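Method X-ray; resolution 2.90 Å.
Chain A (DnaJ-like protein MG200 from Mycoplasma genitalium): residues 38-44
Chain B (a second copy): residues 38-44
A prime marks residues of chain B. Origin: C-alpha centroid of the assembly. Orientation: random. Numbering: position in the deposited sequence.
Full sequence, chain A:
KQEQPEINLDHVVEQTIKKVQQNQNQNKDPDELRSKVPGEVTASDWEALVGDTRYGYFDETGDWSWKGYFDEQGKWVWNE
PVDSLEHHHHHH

Chain A (38-44) PGEVTAS
Chain B 38-44: PGEVTAS

Two carboxylates of like charge face each other across this contact. Glu40 OE1 lies 3.2 Å from Glu40′ OE2. Both atoms are acceptors, so no hydrogen bond joins them. If both groups are ionised, the approach is repulsive.

The contact is a short antiparallel ribbon between two copies of one strand. Residues 40-42 are extended in each chain, and the strand directions differ by 169°. Their axes approach to 4.6 Å. The register centres on Val41 opposite Val41′, with CA atoms 5.1 Å apart. Glu40 pairs with Thr42′ at a CA-CA distance of 4.3 Å, and Thr42 with Glu40′ at 4.5 Å. Further out, the CA atoms of Gly39 and Ala43′ are 5.4 Å apart, and those of Ala43 and Gly39′ 5.8 Å.

The central valines form the hydrogen-bonded pair. Val41 N donates to Val41′ O at 2.7 Å, with an N-H...O angle of 155°. Val41′ N donates to Val41 O at 2.8 Å and 158°. The two bonds close a small ring around the centre of the ribbon. The flanking Glu-Thr pairs are of the non-hydrogen-bonded type. There the backbone makes CA-H...O contacts: Glu40 CA to Val41′ O at 3.2 Å, Glu40′ CA to Val41 O at 3.5 Å, and Thr42′ CA to Gly39 O at 3.1 Å. The two ends differ. Gly39 O is 3.1 Å from Ala43′ N, while Gly39′ O is 3.6 Å from Ala43 N.

Backbone phi/psi values for Glu40, Val41 and Thr42 are -138/118, -112/125 and -116/174. For the primed residues they are -156/136, -125/132 and -129/167. Before each strand the glycine turns the chain with positive phi: 76/4 at Gly39 and 72/18 at Gly39′. Positive phi by itself favours glycine. The prolines before them, at -62/136 and -59/142, have C-gamma endo rings and do not touch the other stretch.

Side chains alternate across the ribbon. Glu40, Thr42, Glu40′ and Thr42′ share one face; Val41 and Val41′ share the other. Both valines are t. Both glutamates have chi1 and chi2 near t, with chi3 at -44° in Glu40 and -27° in Glu40′. These extended chains carry the carboxylates to their meeting. Both threonines are p, with chi1 56° in Thr42 and 48° in Thr42′. Glu40 OE1 is 4.0 Å from Thr42′ CG2, and Thr42 CG2 is 4.5 Å from Glu40′ CG, so the threonine methyls lie beside the glutamate chains.

Thr42 is the N-cap of the helix that follows it. Ala43, Ser44 and Ser44′ have helical phi/psi of -60/-37, -60/-34 and -46/-32; Ala43′ has phi/psi of -54/-46. Thr42′ OG1 donates to Ser44′ OG at 2.9 Å, with Ser44′ in p. Ser44 is m. The stretches bury 323 Å² in total.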

ATOM      1  N   PRO A  38     -10.973  -7.215  -4.883  1.00 73.08           N
ATOM      2  CA  PRO A  38     -10.990  -5.750  -4.795  1.00 72.96           C
ATOM      3  C   PRO A  38     -11.202  -5.249  -3.344  1.00 71.59           C
ATOM      4  O   PRO A  38     -12.021  -5.810  -2.583  1.00 72.32           O
ATOM      5  CB  PRO A  38     -12.162  -5.339  -5.721  1.00 78.13           C
ATOM      6  CG  PRO A  38     -13.028  -6.548  -5.849  1.00 80.64           C
ATOM      7  CD  PRO A  38     -12.098  -7.738  -5.688  1.00 77.94           C
ATOM      8  N   GLY A  39     -10.408  -4.228  -2.982  1.00 69.16           N
ATOM      9  CA  GLY A  39     -10.391  -3.617  -1.636  1.00 68.03           C
ATOM     10  C   GLY A  39      -9.691  -4.382  -0.526  1.00 64.45           C
ATOM     11  O   GLY A  39      -9.708  -3.966   0.612  1.00 65.20           O
ATOM     12  N   GLU A  40      -9.078  -5.502  -0.860  1.00 61.60           N
ATOM     13  CA  GLU A  40      -8.461  -6.350   0.112  1.00 59.38           C
ATOM     14  C   GLU A  40      -7.143  -6.804  -0.441  1.00 56.38           C
ATOM     15  O   GLU A  40      -7.105  -7.515  -1.462  1.00 57.92           O
ATOM     16  CB  GLU A  40      -9.311  -7.563   0.352  1.00 60.79           C
ATOM     17  CG  GLU A  40      -8.602  -8.624   1.178  1.00 61.26           C
ATOM     18  CD  GLU A  40      -9.531  -9.785   1.619  1.00 66.26           C
ATOM     19  OE1 GLU A  40     -10.683  -9.489   2.064  1.00 68.84           O
ATOM     20  OE2 GLU A  40      -9.112 -10.979   1.521  1.00 63.16           O
ATOM     21  N   VAL A  41      -6.066  -6.430   0.241  1.00 53.39           N
ATOM     22  CA  VAL A  41      -4.740  -6.841  -0.137  1.00 50.10           C
ATOM     23  C   VAL A  41      -4.149  -7.806   0.914  1.00 49.97           C
ATOM     24  O   VAL A  41      -4.107  -7.492   2.081  1.00 51.05           O
ATOM     25  CB  VAL A  41      -3.907  -5.613  -0.352  1.00 48.59           C
ATOM     26  CG1 VAL A  41      -2.529  -5.973  -0.826  1.00 46.09           C
ATOM     27  CG2 VAL A  41      -4.593  -4.805  -1.374  1.00 47.70           C
ATOM     28  N   THR A  42      -3.722  -8.993   0.481  1.00 49.49           N
ATOM     29  CA  THR A  42      -3.242 -10.055   1.365  1.00 49.47           C
ATOM     30  C   THR A  42      -1.772 -10.295   1.064  1.00 48.15           C
ATOM     31  O   THR A  42      -1.244  -9.770   0.118  1.00 47.12           O
ATOM     32  CB  THR A  42      -3.934 -11.354   1.022  1.00 51.08           C
ATOM     33  OG1 THR A  42      -3.693 -11.620  -0.373  1.00 51.93           O
ATOM     34  CG2 THR A  42      -5.427 -11.257   1.259  1.00 51.91           C
ATOM     35  N   ALA A  43      -1.121 -11.137   1.847  1.00 49.12           N
ATOM     36  CA  ALA A  43       0.279 -11.436   1.637  1.00 48.23           C
ATOM     37  C   ALA A  43       0.509 -12.041   0.252  1.00 47.64           C
ATOM     38  O   ALA A  43       1.496 -11.706  -0.387  1.00 47.58           O
ATOM     39  CB  ALA A  43       0.807 -12.355   2.733  1.00 50.23           C
ATOM     40  N   SER A  44      -0.398 -12.875  -0.255  1.00 48.10           N
ATOM     41  CA  SER A  44      -0.202 -13.388  -1.620  1.00 47.97           C
ATOM     42  C   SER A  44      -0.137 -12.317  -2.690  1.00 46.89           C
ATOM     43  O   SER A  44       0.541 -12.483  -3.693  1.00 47.61           O
ATOM     44  CB  SER A  44      -1.305 -14.317  -2.012  1.00 49.86           C
ATOM     45  OG  SER A  44      -1.448 -15.209  -0.981  1.00 51.73           O
TER
ATOM     46  N   PRO B  38      -4.140  -9.132  10.980  1.00 72.18           N
ATOM     47  CA  PRO B  38      -2.755  -9.322  10.520  1.00 70.85           C
ATOM     48  C   PRO B  38      -2.681 -10.069   9.187  1.00 69.98           C
ATOM     49  O   PRO B  38      -3.495 -10.953   8.910  1.00 71.67           O
ATOM     50  CB  PRO B  38      -2.097 -10.114  11.665  1.00 74.69           C
ATOM     51  CG  PRO B  38      -3.229 -10.690  12.448  1.00 78.33           C
ATOM     52  CD  PRO B  38      -4.364  -9.726  12.309  1.00 76.20           C
ATOM     53  N   GLY B  39      -1.736  -9.651   8.351  1.00 67.72           N
ATOM     54  CA  GLY B  39      -1.519 -10.257   7.033  1.00 67.27           C
ATOM     55  C   GLY B  39      -2.582  -9.935   6.006  1.00 64.56           C
ATOM     56  O   GLY B  39      -2.695 -10.632   5.006  1.00 66.52           O
ATOM     57  N   GLU B  40      -3.357  -8.887   6.252  1.00 60.83           N
ATOM     58  CA  GLU B  40      -4.483  -8.518   5.392  1.00 59.12           C
ATOM     59  C   GLU B  40      -4.786  -7.026   5.559  1.00 54.25           C
ATOM     60  O   GLU B  40      -4.762  -6.511   6.654  1.00 53.57           O
ATOM     61  CB  GLU B  40      -5.700  -9.342   5.766  1.00 62.35           C
ATOM     62  CG  GLU B  40      -6.923  -9.097   4.896  1.00 66.19           C
ATOM     63  CD  GLU B  40      -8.108 -10.055   5.217  1.00 74.15           C
ATOM     64  OE1 GLU B  40      -7.857 -11.199   5.710  1.00 79.84           O
ATOM     65  OE2 GLU B  40      -9.288  -9.665   4.962  1.00 73.91           O
ATOM     66  N   VAL B  41      -5.020  -6.328   4.461  1.00 50.96           N
ATOM     67  CA  VAL B  41      -5.397  -4.914   4.500  1.00 47.47           C
ATOM     68  C   VAL B  41      -6.700  -4.789   3.719  1.00 48.65           C
ATOM     69  O   VAL B  41      -6.828  -5.404   2.664  1.00 50.13           O
ATOM     70  CB  VAL B  41      -4.260  -4.009   4.014  1.00 44.34           C
ATOM     71  CG1 VAL B  41      -4.657  -2.623   3.894  1.00 40.35           C
ATOM     72  CG2 VAL B  41      -3.165  -4.050   5.018  1.00 43.79           C
ATOM     73  N   THR B  42      -7.694  -4.101   4.298  1.00 48.70           N
ATOM     74  CA  THR B  42      -8.976  -3.882   3.619  1.00 50.58           C
ATOM     75  C   THR B  42      -9.282  -2.408   3.692  1.00 49.14           C
ATOM     76  O   THR B  42      -8.663  -1.666   4.462  1.00 47.09           O
ATOM     77  CB  THR B  42     -10.152  -4.648   4.250  1.00 53.91           C
ATOM     78  OG1 THR B  42     -10.127  -4.428   5.651  1.00 54.26           O
ATOM     79  CG2 THR B  42     -10.050  -6.113   4.032  1.00 56.37           C
ATOM     80  N   ALA B  43     -10.257  -1.988   2.900  1.00 50.41           N
ATOM     81  CA  ALA B  43     -10.542  -0.574   2.770  1.00 49.12           C
ATOM     82  C   ALA B  43     -10.773   0.019   4.130  1.00 48.38           C
ATOM     83  O   ALA B  43     -10.189   1.025   4.472  1.00 47.20           O
ATOM     84  CB  ALA B  43     -11.727  -0.346   1.872  1.00 51.79           C
ATOM     85  N   SER B  44     -11.567  -0.642   4.940  1.00 50.75           N
ATOM     86  CA  SER B  44     -11.838  -0.137   6.270  1.00 51.89           C
ATOM     87  C   SER B  44     -10.596   0.324   7.000  1.00 49.57           C
ATOM     88  O   SER B  44     -10.698   1.216   7.816  1.00 50.10           O
ATOM     89  CB  SER B  44     -12.513  -1.204   7.111  1.00 55.12           C
ATOM     90  OG  SER B  44     -11.947  -2.436   6.791  1.00 56.60           O
TER